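PDB 3BB7: interpain A from Prevotella intermedia, which probably acts as a secreted cysteine protease of the C10 family, seen here as its zymogen with the predicted catalytic nucleophile replaced. Local coordinates for residues Thr159-Ala164 and Val182-Leu187; Asp29-Glu34 and Asn69-Val74; Ala83-Thr88 and Tyr274-Leu279. The protein carries 1 engineered substitution. All coordinates share one frame; numbering follows the deposited sequence. Where two conformers were deposited one is given.

Contact 1. Residues Thr159-Ala164 and Val182-Leu187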
ATOM      1  N   THR A 159       9.971 -21.810   8.769  1.00 11.78           N
ATOM      2  CA  THR A 159       8.608 -21.641   8.320  1.00 12.34           C
ATOM      3  C   THR A 159       8.509 -21.865   6.821  1.00 12.65           C
ATOM      4  O   THR A 159       9.190 -21.182   6.045  1.00 13.15           O
ATOM      5  CB  THR A 159       8.073 -20.240   8.679  1.00 12.01           C
ATOM      6  OG1 THR A 159       8.032 -20.131  10.094  1.00 13.24           O
ATOM      7  CG2 THR A 159       6.649 -20.031   8.145  1.00 12.17           C
ATOM      8  N   THR A 160       7.675 -22.837   6.418  1.00 12.48           N
ATOM      9  CA  THR A 160       7.338 -23.026   5.020  1.00 14.20           C
ATOM     10  C   THR A 160       6.008 -22.308   4.800  1.00 12.86           C
ATOM     11  O   THR A 160       4.962 -22.799   5.237  1.00 14.81           O
ATOM     12  CB  THR A 160       7.214 -24.529   4.687  1.00 13.45           C
ATOM     13  OG1 THR A 160       8.470 -25.168   4.978  1.00 17.67           O
ATOM     14  CG2 THR A 160       6.878 -24.731   3.228  1.00 16.87           C
ATOM     15  N   TYR A 161       6.039 -21.146   4.149  1.00 11.76           N
ATOM     16  CA  TYR A 161       4.815 -20.345   3.973  1.00 11.30           C
ATOM     17  C   TYR A 161       3.750 -21.139   3.230  1.00 11.31           C
ATOM     18  O   TYR A 161       4.020 -21.801   2.225  1.00 12.10           O
ATOM     19  CB  TYR A 161       5.117 -18.975   3.328  1.00 11.63           C
ATOM     20  CG  TYR A 161       6.055 -18.221   4.221  1.00  9.83           C
ATOM     21  CD1 TYR A 161       7.403 -18.139   3.924  1.00 11.17           C
ATOM     22  CD2 TYR A 161       5.602 -17.652   5.428  1.00 11.01           C
ATOM     23  CE1 TYR A 161       8.297 -17.525   4.810  1.00 10.82           C
ATOM     24  CE2 TYR A 161       6.471 -17.021   6.294  1.00 10.98           C
ATOM     25  CZ  TYR A 161       7.836 -16.972   5.992  1.00 10.34           C
ATOM     26  OH  TYR A 161       8.725 -16.388   6.899  1.00 11.51           O
ATOM     27  N   ASP A 162       2.536 -21.126   3.749  1.00 10.73           N
ATOM     28  CA  ASP A 162       1.485 -22.011   3.234  1.00 11.01           C
ATOM     29  C   ASP A 162       0.722 -21.323   2.100  1.00 11.11           C
ATOM     30  O   ASP A 162      -0.463 -20.979   2.237  1.00 10.26           O
ATOM     31  CB  ASP A 162       0.579 -22.438   4.376  1.00 11.44           C
ATOM     32  CG  ASP A 162      -0.398 -23.551   3.983  1.00 12.19           C
ATOM     33  OD1 ASP A 162      -1.244 -23.880   4.842  1.00 12.53           O
ATOM     34  OD2 ASP A 162      -0.327 -24.110   2.855  1.00 13.89           O
ATOM     35  N   TRP A 163       1.416 -21.107   0.983  1.00 10.63           N
ATOM     36  CA  TRP A 163       0.839 -20.371  -0.155  1.00 11.50           C
ATOM     37  C   TRP A 163      -0.489 -20.935  -0.653  1.00 11.30           C
ATOM     38  O   TRP A 163      -1.376 -20.182  -1.040  1.00 12.66           O
ATOM     39  CB  TRP A 163       1.832 -20.295  -1.323  1.00 11.17           C
ATOM     40  CG  TRP A 163       3.149 -19.692  -0.911  1.00 10.69           C
ATOM     41  CD1 TRP A 163       4.354 -20.319  -0.819  1.00 12.32           C
ATOM     42  CD2 TRP A 163       3.356 -18.362  -0.413  1.00 10.43           C
ATOM     43  NE1 TRP A 163       5.322 -19.442  -0.407  1.00 11.63           N
ATOM     44  CE2 TRP A 163       4.728 -18.233  -0.113  1.00 12.28           C
ATOM     45  CE3 TRP A 163       2.520 -17.253  -0.234  1.00 10.96           C
ATOM     46  CZ2 TRP A 163       5.286 -17.030   0.366  1.00 11.23           C
ATOM     47  CZ3 TRP A 163       3.067 -16.059   0.261  1.00 12.28           C
ATOM     48  CH2 TRP A 163       4.438 -15.962   0.580  1.00 11.93           C
ATOM     49  N   ALA A 164      -0.627 -22.257  -0.617  1.00 10.86           N
ATOM     50  CA  ALA A 164      -1.855 -22.899  -1.136  1.00 11.98           C
ATOM     51  C   ALA A 164      -3.089 -22.572  -0.298  1.00 12.05           C
ATOM     52  O   ALA A 164      -4.205 -22.762  -0.805  1.00 13.08           O
ATOM     53  CB  ALA A 164      -1.667 -24.430  -1.243  1.00 12.45           C
ATOM     54  N   VAL A 182      -2.396 -16.996   6.289  1.00  9.85           N
ATOM     55  CA  VAL A 182      -2.189 -15.580   6.084  1.00  9.90           C
ATOM     56  C   VAL A 182      -1.686 -14.881   7.359  1.00 10.26           C
ATOM     57  O   VAL A 182      -0.879 -13.940   7.249  1.00 10.79           O
ATOM     58  CB  VAL A 182      -3.438 -14.875   5.465  1.00  8.67           C
ATOM     59  CG1 VAL A 182      -4.593 -14.735   6.466  1.00 10.77           C
ATOM     60  CG2 VAL A 182      -3.057 -13.518   4.924  1.00 11.00           C
ATOM     61  N   ALA A 183      -2.148 -15.323   8.538  1.00 11.04           N
ATOM     62  CA  ALA A 183      -1.727 -14.689   9.788  1.00 10.83           C
ATOM     63  C   ALA A 183      -0.234 -14.873  10.031  1.00 10.75           C
ATOM     64  O   ALA A 183       0.403 -13.982  10.560  1.00 10.80           O
ATOM     65  CB  ALA A 183      -2.510 -15.251  10.952  1.00 11.65           C
ATOM     66  N   THR A 184       0.305 -16.052   9.681  1.00 10.12           N
ATOM     67  CA  THR A 184       1.736 -16.309   9.815  1.00 10.67           C
ATOM     68  C   THR A 184       2.515 -15.348   8.923  1.00 10.55           C
ATOM     69  O   THR A 184       3.478 -14.736   9.381  1.00 10.06           O
ATOM     70  CB  THR A 184       2.034 -17.765   9.437  1.00 10.45           C
ATOM     71  OG1 THR A 184       1.356 -18.635  10.363  1.00 12.06           O
ATOM     72  CG2 THR A 184       3.528 -18.024   9.461  1.00 12.18           C
ATOM     73  N   LEU A 185       2.100 -15.226   7.656  1.00 10.14           N
ATOM     74  CA  LEU A 185       2.761 -14.333   6.718  1.00 10.17           C
ATOM     75  C   LEU A 185       2.717 -12.867   7.198  1.00  9.44           C
ATOM     76  O   LEU A 185       3.731 -12.161   7.169  1.00 10.58           O
ATOM     77  CB  LEU A 185       2.138 -14.490   5.323  1.00  9.92           C
ATOM     78  CG  LEU A 185       2.720 -13.598   4.218  1.00 10.58           C
ATOM     79  CD1 LEU A 185       4.230 -13.936   3.978  1.00 12.09           C
ATOM     80  CD2 LEU A 185       1.944 -13.747   2.933  1.00 11.47           C
ATOM     81  N   MET A 186       1.552 -12.423   7.682  1.00  9.61           N
ATOM     82  CA  MET A 186       1.396 -11.050   8.202  1.00  9.55           C
ATOM     83  C   MET A 186       2.332 -10.794   9.375  1.00  9.62           C
ATOM     84  O   MET A 186       3.008  -9.777   9.412  1.00  9.76           O
ATOM     85  CB  MET A 186      -0.038 -10.838   8.681  1.00 10.03           C
ATOM     86  CG  MET A 186      -1.052 -10.728   7.573  1.00 11.21           C
ATOM     87  SD  MET A 186      -0.953  -9.120   6.759  1.00 11.95           S
ATOM     88  CE  MET A 186      -2.186  -9.335   5.478  1.00 12.58           C
ATOM     89  N   LEU A 187       2.381 -11.749  10.319  1.00  9.58           N
ATOM     90  CA  LEU A 187       3.229 -11.593  11.495  1.00 10.62           C
ATOM     91  C   LEU A 187       4.693 -11.519  11.051  1.00 10.21           C
ATOM     92  O   LEU A 187       5.441 -10.646  11.467  1.00 10.41           O
ATOM     93  CB  LEU A 187       3.011 -12.770  12.433  1.00 11.49           C
ATOM     94  CG  LEU A 187       4.120 -13.073  13.441  1.00 15.33           C
ATOM     95  CD1 LEU A 187       4.029 -12.035  14.460  1.00 17.57           C
ATOM     96  CD2 LEU A 187       3.928 -14.453  14.041  1.00 17.53           C
TER
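L185 on helix 176-192 meets W163 and Y161 of the loop leading into that helix, within the C10 peptidase domain, a clan CA family related to papain. The closest approach is L185 CD2 against CZ3 of the W163 six-membered ring, at 3.7 Å. The other methyl, L185 CD1, lies 4.0 Å from the neighbouring ring atom W163 CH2, and the two side chains cross at about a right angle. L185 CD1 also reaches Y161 CD2, at 4.2 Å, so one leucine branch serves both aromatics. CG of L185 is anti to the backbone N (chi1 179°), and beyond it both methyls come near the loop although CB sets off to one side.

Beside this, T159 and T184 approach tip to tip, T159 CG2 standing 3.9 Å from T184 CG2. The T159 methyl does double duty: it also lies over the Y161 ring, 3.5 Å above the plane and displaced toward the rim. One layer on, Y161 CB covers a face of W163 in the same offset manner. T159, Y161 and W163 are thus layered on one another on the loop side.

No hydrogen bond joins the two segments; the polar ends are held from outside the interface. Y161 OH pairs with H188 ND1 further along the helix, the two rings roughly perpendicular, and T184 OG1 turns back to N180 O. W163 NE1 bonds to P131 O and T159 OG1 to D155 O. W163 touches L125 and N126, and L185 touches A122, all on helix 116-128, which begins at the engineered A116 in the predicted nucleophile position. D162 centres an inverse gamma turn that brings W163 round after Y161, with a weak bond of 3.0 Å from W163 N to Y161 O.

Contact 2. Residues Asp29-Glu34 and Asn69-Val74. Unlike the reference sequence in segment 69-74: N73 (reference Ser).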
ATOM      1  N   ASP A  29     -10.419  22.722 -11.146  1.00 12.39           N
ATOM      2  CA  ASP A  29      -9.462  23.810 -11.219  1.00 14.35           C
ATOM      3  C   ASP A  29      -8.710  23.795 -12.527  1.00 13.73           C
ATOM      4  O   ASP A  29      -8.341  22.733 -13.011  1.00 14.56           O
ATOM      5  CB  ASP A  29      -8.437  23.708 -10.110  1.00 15.02           C
ATOM      6  CG  ASP A  29      -7.848  25.044  -9.787  1.00 18.05           C
ATOM      7  OD1 ASP A  29      -6.944  25.523 -10.570  1.00 19.46           O
ATOM      8  OD2 ASP A  29      -8.353  25.631  -8.789  1.00 18.15           O
ATOM      9  N   ASP A  30      -8.442  24.973 -13.086  1.00 13.76           N
ATOM     10  CA  ASP A  30      -7.728  25.034 -14.345  1.00 14.42           C
ATOM     11  C   ASP A  30      -6.333  24.435 -14.255  1.00 13.88           C
ATOM     12  O   ASP A  30      -5.800  24.000 -15.272  1.00 14.61           O
ATOM     13  CB  ASP A  30      -7.676  26.465 -14.836  1.00 15.88           C
ATOM     14  CG  ASP A  30      -9.005  26.898 -15.432  1.00 18.30           C
ATOM     15  OD1 ASP A  30      -9.247  26.591 -16.627  1.00 21.79           O
ATOM     16  OD2 ASP A  30      -9.835  27.516 -14.706  1.00 17.76           O
ATOM     17  N   LEU A  31      -5.764  24.407 -13.052  1.00 13.35           N
ATOM     18  CA  LEU A  31      -4.393  23.939 -12.841  1.00 13.80           C
ATOM     19  C   LEU A  31      -4.252  22.483 -12.425  1.00 13.62           C
ATOM     20  O   LEU A  31      -3.132  22.016 -12.176  1.00 14.83           O
ATOM     21  CB  LEU A  31      -3.705  24.821 -11.799  1.00 14.00           C
ATOM     22  CG  LEU A  31      -3.550  26.289 -12.211  1.00 15.43           C
ATOM     23  CD1 LEU A  31      -3.185  27.188 -11.027  1.00 18.06           C
ATOM     24  CD2 LEU A  31      -2.496  26.419 -13.298  1.00 16.62           C
ATOM     25  N   ALA A  32      -5.372  21.769 -12.357  1.00 13.04           N
ATOM     26  CA  ALA A  32      -5.365  20.348 -11.998  1.00 13.14           C
ATOM     27  C   ALA A  32      -6.115  19.523 -13.035  1.00 12.64           C
ATOM     28  O   ALA A  32      -7.103  19.984 -13.596  1.00 13.05           O
ATOM     29  CB  ALA A  32      -6.027  20.149 -10.652  1.00 13.05           C
ATOM     30  N   PRO A  33      -5.671  18.269 -13.259  1.00 12.70           N
ATOM     31  CA  PRO A  33      -6.489  17.396 -14.112  1.00 12.74           C
ATOM     32  C   PRO A  33      -7.784  17.066 -13.386  1.00 12.47           C
ATOM     33  O   PRO A  33      -7.782  16.944 -12.155  1.00 12.78           O
ATOM     34  CB  PRO A  33      -5.642  16.136 -14.256  1.00 12.82           C
ATOM     35  CG  PRO A  33      -4.724  16.151 -13.085  1.00 13.53           C
ATOM     36  CD  PRO A  33      -4.475  17.583 -12.725  1.00 13.16           C
ATOM     37  N   GLU A  34      -8.881  16.921 -14.129  1.00 11.92           N
ATOM     38  CA  GLU A  34     -10.178  16.744 -13.510  1.00 12.83           C
ATOM     39  C   GLU A  34     -10.278  15.396 -12.777  1.00 12.20           C
ATOM     40  O   GLU A  34     -10.650  15.339 -11.620  1.00 13.38           O
ATOM     41  CB  GLU A  34     -11.257  16.827 -14.570  1.00 12.17           C
ATOM     42  CG  GLU A  34     -12.650  16.842 -13.964  1.00 12.20           C
ATOM     43  CD  GLU A  34     -13.766  17.008 -14.969  1.00 13.71           C
ATOM     44  OE1 GLU A  34     -13.754  16.358 -16.052  1.00 15.91           O
ATOM     45  OE2 GLU A  34     -14.689  17.781 -14.636  1.00 14.44           O
ATOM     46  N   ASN A  69       0.518  29.077  -8.939  1.00 20.22           N
ATOM     47  CA  ASN A  69       0.028  29.262 -10.312  1.00 21.54           C
ATOM     48  C   ASN A  69       0.788  28.391 -11.308  1.00 21.64           C
ATOM     49  O   ASN A  69       1.162  28.841 -12.403  1.00 21.93           O
ATOM     50  CB  ASN A  69       0.126  30.731 -10.720  1.00 22.35           C
ATOM     51  CG  ASN A  69      -0.878  31.106 -11.771  1.00 24.31           C
ATOM     52  OD1 ASN A  69      -2.058  30.735 -11.700  1.00 25.34           O
ATOM     53  ND2 ASN A  69      -0.424  31.886 -12.756  1.00 27.43           N
ATOM     54  N   LYS A  70       1.024  27.144 -10.921  1.00 20.75           N
ATOM     55  CA  LYS A  70       1.773  26.206 -11.739  1.00 22.13           C
ATOM     56  C   LYS A  70       0.892  24.993 -11.963  1.00 20.94           C
ATOM     57  O   LYS A  70       0.476  24.348 -10.991  1.00 20.80           O
ATOM     58  CB  LYS A  70       3.053  25.793 -11.016  1.00 22.31           C
ATOM     59  CG  LYS A  70       3.724  24.477 -11.495  1.00 27.14           C
ATOM     60  CD  LYS A  70       4.791  24.686 -12.584  1.00 31.69           C
ATOM     61  CE  LYS A  70       4.281  24.354 -13.990  1.00 33.30           C
ATOM     62  NZ  LYS A  70       3.966  22.903 -14.177  1.00 34.36           N
ATOM     63  N   PRO A  71       0.630  24.652 -13.233  1.00 20.38           N
ATOM     64  CA  PRO A  71      -0.220  23.497 -13.495  1.00 20.16           C
ATOM     65  C   PRO A  71       0.392  22.211 -12.975  1.00 19.39           C
ATOM     66  O   PRO A  71       1.624  22.025 -13.017  1.00 19.06           O
ATOM     67  CB  PRO A  71      -0.291  23.441 -15.030  1.00 20.12           C
ATOM     68  CG  PRO A  71       0.158  24.773 -15.510  1.00 21.49           C
ATOM     69  CD  PRO A  71       1.091  25.304 -14.472  1.00 20.97           C
ATOM     70  N   LEU A  72      -0.455  21.318 -12.470  1.00 18.76           N
ATOM     71  CA  LEU A  72       0.017  20.017 -12.021  1.00 18.10           C
ATOM     72  C   LEU A  72       0.428  19.189 -13.230  1.00 18.92           C
ATOM     73  O   LEU A  72      -0.190  19.271 -14.295  1.00 19.01           O
ATOM     74  CB  LEU A  72      -1.041  19.277 -11.177  1.00 16.94           C
ATOM     75  CG  LEU A  72      -1.345  19.888  -9.807  1.00 15.56           C
ATOM     76  CD1 LEU A  72      -2.651  19.318  -9.248  1.00 17.10           C
ATOM     77  CD2 LEU A  72      -0.177  19.644  -8.810  1.00 15.18           C
ATOM     78  N   ASN A  73       1.471  18.397 -13.062  1.00 19.24           N
ATOM     79  CA  ASN A  73       1.924  17.603 -14.197  1.00 20.49           C
ATOM     80  C   ASN A  73       1.074  16.357 -14.419  1.00 18.02           C
ATOM     81  O   ASN A  73       0.429  15.849 -13.492  1.00 17.00           O
ATOM     82  CB  ASN A  73       3.402  17.268 -14.084  1.00 22.25           C
ATOM     83  CG  ASN A  73       3.711  16.346 -12.943  1.00 26.71           C
ATOM     84  OD1 ASN A  73       2.997  15.367 -12.683  1.00 34.29           O
ATOM     85  ND2 ASN A  73       4.800  16.631 -12.254  1.00 30.21           N
ATOM     86  N   VAL A  74       1.065  15.910 -15.672  1.00 15.82           N
ATOM     87  CA  VAL A  74       0.358  14.702 -16.089  1.00 14.37           C
ATOM     88  C   VAL A  74       1.380  13.895 -16.882  1.00 13.10           C
ATOM     89  O   VAL A  74       1.895  14.356 -17.914  1.00 13.64           O
ATOM     90  CB  VAL A  74      -0.842  15.040 -16.985  1.00 14.55           C
ATOM     91  CG1 VAL A  74      -1.498  13.770 -17.463  1.00 14.37           C
ATOM     92  CG2 VAL A  74      -1.841  15.875 -16.206  1.00 14.50           C
TER
HETATM   93  O   HOH W   1      -2.896  19.931 -14.655  1.00 20.44           O
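L31 lays its CD2 methyl against the P71 ring, 3.8 Å from P71 CG, in a surface contact between a type I turn (D29 to A32) of the Spi-inhibitor-like propeptide and the chain leaving helix 49-68. Its other methyl, L31 CD1, sits 3.8 Å from N69 OD1, the leucine and asparagine crossing at about a right angle. N69 is the C-prime residue of the Schellman motif that ends the helix, and its positive phi of 53° goes with the change of course there.

The one direct hydrogen bond across the contact runs from L72 N to L31 O, 2.8 Å long and almost straight at 176°. It meets the carbonyl nearly end-on, and the same oxygen also receives a CA-H...O contact from P71.

Beyond it the meeting is apolar. L72 CD1 touches A32 CB at 3.7 Å. P33 and L72 cross at about a right angle, P33 CD 4.1 Å from L72 CB, and P33 CG comes up to V74 CG2. L72 further packs on V61, I62 and A65 of helix 49-68, which ties residues 69-74 back onto the helix they have just left. Within 29-34, D29 OD1 accepts from L31 N through its anti lone pair, an Asx turn. A water bridges the two backbones, donating to L72 O at 2.8 Å and, weakly, to L31 O.

Contact 3. Residues Ala83-Thr88 and Tyr274-Leu279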
ATOM      1  N   ALA A  83       5.161  -1.268 -21.322  1.00 14.33           N
ATOM      2  CA  ALA A  83       3.836  -1.739 -21.662  1.00 15.32           C
ATOM      3  C   ALA A  83       2.872  -0.581 -21.785  1.00 14.74           C
ATOM      4  O   ALA A  83       2.921   0.409 -21.022  1.00 14.93           O
ATOM      5  CB  ALA A  83       3.345  -2.748 -20.619  1.00 14.61           C
ATOM      6  N   ALA A  84       1.954  -0.688 -22.736  1.00 15.16           N
ATOM      7  CA  ALA A  84       0.967   0.373 -22.892  1.00 15.74           C
ATOM      8  C   ALA A  84       0.151   0.598 -21.615  1.00 15.72           C
ATOM      9  O   ALA A  84      -0.204   1.732 -21.295  1.00 16.34           O
ATOM     10  CB  ALA A  84       0.050   0.091 -24.051  1.00 16.69           C
ATOM     11  N   GLU A  85      -0.157  -0.502 -20.925  1.00 14.21           N
ATOM     12  CA  GLU A  85      -0.932  -0.491 -19.680  1.00 14.21           C
ATOM     13  C   GLU A  85      -0.604  -1.820 -19.008  1.00 13.28           C
ATOM     14  O   GLU A  85      -0.176  -2.768 -19.680  1.00 13.64           O
ATOM     15  CB  GLU A  85      -2.427  -0.378 -19.980  1.00 14.83           C
ATOM     16  CG  GLU A  85      -2.910  -1.444 -20.963  1.00 19.19           C
ATOM     17  CD  GLU A  85      -4.337  -1.283 -21.400  1.00 25.11           C
ATOM     18  OE1 GLU A  85      -5.067  -0.485 -20.773  1.00 28.00           O
ATOM     19  OE2 GLU A  85      -4.732  -1.970 -22.375  1.00 27.80           O
ATOM     20  N   VAL A  86      -0.778  -1.877 -17.684  1.00 11.86           N
ATOM     21  CA  VAL A  86      -0.620  -3.125 -16.924  1.00 12.00           C
ATOM     22  C   VAL A  86      -1.840  -3.246 -16.020  1.00 11.48           C
ATOM     23  O   VAL A  86      -2.023  -2.458 -15.099  1.00 10.79           O
ATOM     24  CB  VAL A  86       0.696  -3.124 -16.093  1.00 11.70           C
ATOM     25  CG1 VAL A  86       0.760  -4.353 -15.183  1.00 13.13           C
ATOM     26  CG2 VAL A  86       1.903  -3.058 -17.068  1.00 13.24           C
ATOM     27  N   SER A  87      -2.731  -4.190 -16.319  1.00 13.16           N
ATOM     28  CA  SER A  87      -3.953  -4.288 -15.530  1.00 13.96           C
ATOM     29  C   SER A  87      -3.622  -4.883 -14.154  1.00 13.61           C
ATOM     30  O   SER A  87      -2.700  -5.683 -14.027  1.00 14.67           O
ATOM     31  CB  SER A  87      -5.020  -5.098 -16.251  0.50 14.37           C
ATOM     32  OG  SER A  87      -4.510  -6.354 -16.593  0.50 15.87           O
ATOM     33  N   THR A  88      -4.344  -4.417 -13.142  1.00 14.17           N
ATOM     34  CA  THR A  88      -4.260  -4.880 -11.757  1.00 13.63           C
ATOM     35  C   THR A  88      -3.760  -6.320 -11.629  1.00 13.68           C
ATOM     36  O   THR A  88      -4.438  -7.248 -12.081  1.00 14.36           O
ATOM     37  CB  THR A  88      -5.673  -4.748 -11.144  1.00 14.15           C
ATOM     38  OG1 THR A  88      -6.126  -3.402 -11.354  1.00 14.51           O
ATOM     39  CG2 THR A  88      -5.683  -5.081  -9.624  1.00 14.37           C
ATOM     40  N   TYR A 274      -1.047   0.034 -13.974  1.00 10.86           N
ATOM     41  CA  TYR A 274      -1.243   1.417 -14.402  1.00 10.58           C
ATOM     42  C   TYR A 274      -2.034   1.409 -15.681  1.00  9.78           C
ATOM     43  O   TYR A 274      -2.066   0.397 -16.391  1.00 11.23           O
ATOM     44  CB  TYR A 274       0.077   2.161 -14.607  1.00 10.63           C
ATOM     45  CG  TYR A 274       1.037   1.592 -15.638  1.00 10.65           C
ATOM     46  CD1 TYR A 274       2.071   0.740 -15.268  1.00 11.78           C
ATOM     47  CD2 TYR A 274       0.915   1.917 -16.991  1.00  9.82           C
ATOM     48  CE1 TYR A 274       2.942   0.235 -16.214  1.00 11.52           C
ATOM     49  CE2 TYR A 274       1.786   1.414 -17.938  1.00 11.33           C
ATOM     50  CZ  TYR A 274       2.818   0.594 -17.534  1.00 11.84           C
ATOM     51  OH  TYR A 274       3.691   0.095 -18.463  1.00 11.64           O
ATOM     52  N   ASN A 275      -2.697   2.530 -15.949  1.00 10.56           N
ATOM     53  CA  ASN A 275      -3.465   2.638 -17.187  1.00 12.01           C
ATOM     54  C   ASN A 275      -2.758   3.546 -18.191  1.00 12.14           C
ATOM     55  O   ASN A 275      -1.673   4.090 -17.909  1.00 11.96           O
ATOM     56  CB  ASN A 275      -4.953   3.005 -16.934  1.00 12.40           C
ATOM     57  CG  ASN A 275      -5.175   4.427 -16.442  1.00 12.75           C
ATOM     58  OD1 ASN A 275      -4.283   5.272 -16.467  1.00 12.53           O
ATOM     59  ND2 ASN A 275      -6.405   4.695 -15.965  1.00 13.55           N
ATOM     60  N   LYS A 276      -3.353   3.694 -19.375  1.00 11.84           N
ATOM     61  CA  LYS A 276      -2.735   4.487 -20.426  1.00 12.45           C
ATOM     62  C   LYS A 276      -2.564   5.958 -20.078  1.00 11.28           C
ATOM     63  O   LYS A 276      -1.675   6.617 -20.600  1.00 11.59           O
ATOM     64  CB  LYS A 276      -3.547   4.348 -21.710  1.00 11.37           C
ATOM     65  CG  LYS A 276      -3.487   2.975 -22.255  1.00 13.72           C
ATOM     66  CD  LYS A 276      -4.242   2.947 -23.570  1.00 16.38           C
ATOM     67  CE  LYS A 276      -4.134   1.604 -24.244  1.00 18.72           C
ATOM     68  NZ  LYS A 276      -5.097   1.552 -25.416  1.00 21.68           N
ATOM     69  N   ALA A 277      -3.431   6.479 -19.204  1.00 11.21           N
ATOM     70  CA  ALA A 277      -3.346   7.846 -18.784  1.00 12.48           C
ATOM     71  C   ALA A 277      -2.428   8.045 -17.572  1.00 12.00           C
ATOM     72  O   ALA A 277      -2.313   9.157 -17.058  1.00 13.57           O
ATOM     73  CB  ALA A 277      -4.738   8.344 -18.486  1.00 13.31           C
ATOM     74  N   GLY A 278      -1.745   6.979 -17.143  1.00 11.91           N
ATOM     75  CA  GLY A 278      -0.730   7.087 -16.104  1.00 12.21           C
ATOM     76  C   GLY A 278      -1.255   6.961 -14.679  1.00 11.55           C
ATOM     77  O   GLY A 278      -0.462   7.030 -13.734  1.00 13.19           O
ATOM     78  N   LEU A 279      -2.576   6.804 -14.490  1.00 11.08           N
ATOM     79  CA  LEU A 279      -3.070   6.437 -13.132  1.00 11.58           C
ATOM     80  C   LEU A 279      -2.549   5.064 -12.723  1.00 10.75           C
ATOM     81  O   LEU A 279      -2.365   4.175 -13.567  1.00 11.23           O
ATOM     82  CB  LEU A 279      -4.603   6.435 -13.074  1.00 10.84           C
ATOM     83  CG  LEU A 279      -5.255   7.817 -13.001  1.00 12.96           C
ATOM     84  CD1 LEU A 279      -5.086   8.575 -14.293  1.00 14.85           C
ATOM     85  CD2 LEU A 279      -6.724   7.623 -12.635  1.00 14.48           C
TER
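The hydroxyl of Y274 is gripped by two groups: it donates to A83 O, with OH and O 2.7 Å apart, and it is also hydrogen-bonded to T246 OG1. A83 O lies at the ring edge, near its plane, while the phenol approaches the carbonyl tilted 28° from the carbonyl plane. A83 N bonds to T246 OG1 too, so the threonine fixes both partners.

The backbone of Y274 is held as well. V86 and Y274 form a single antiparallel hydrogen-bonded pair, V86 N giving to Y274 O at 2.9 Å and Y274 N returning to V86 O at 2.9 Å, the latter on a carbonyl lone pair. CG of Y274 stands between its own backbone N and carbonyl carbon (chi1 60°), and the ring passes beneath the 83-88 backbone: V86 N lies above the ring centre, 4.1 Å from the plane. V86 CB and E85 C lie over the same face, and V86 CG2 comes down beyond the rim, 3.6 Å from Y274 CE1.

At the exposed side, E85 and K276, both extended beyond CG, cross obliquely, E85 CD 4.1 Å from K276 CE. Their opposite charges stay 4.7 Å apart (E85 OE2 to K276 NZ), so any attraction is probably modest. K276 CG also lies 3.6 Å from A84 O.

N275 to G278 form the type I turn of a beta hairpin, and N275 OD1 takes weak bonds from A277 N and L279 N. The hairpin joins strands 267-274 and 280-283, next to strand 292-294, whose Y293 touches N275 and L279. On the tyrosine side lies helix 234-246, which supplies T246 and the F242 ring, so the 83-88 segment is fastened to both the large sheet and this helix.

How the contacts relate
Contacts 2 and 3 are neighbours, with centres 21 Å apart and nearest atoms about 5 Å apart; contact 1 lies well away, 44 Å from contact 2 by centres and on the opposite side of the chain's centre, and 30 Å from contact 3. Along the chain contact 2 closes first, then 83-88 opens contact 3, and contact 1 is nested inside the loop that contact 3 closes. Contacts 2 and 3 both involve the long connection between helices 49-68 and 116-128. Propeptide strand 35-39 and peptidase strands 292-294, 280-283 and 267-274 share one antiparallel sheet, which joins the inhibitor-like part to the peptidase in the zymogen. Contact 1 belongs to the helical part, beside helix 116-128.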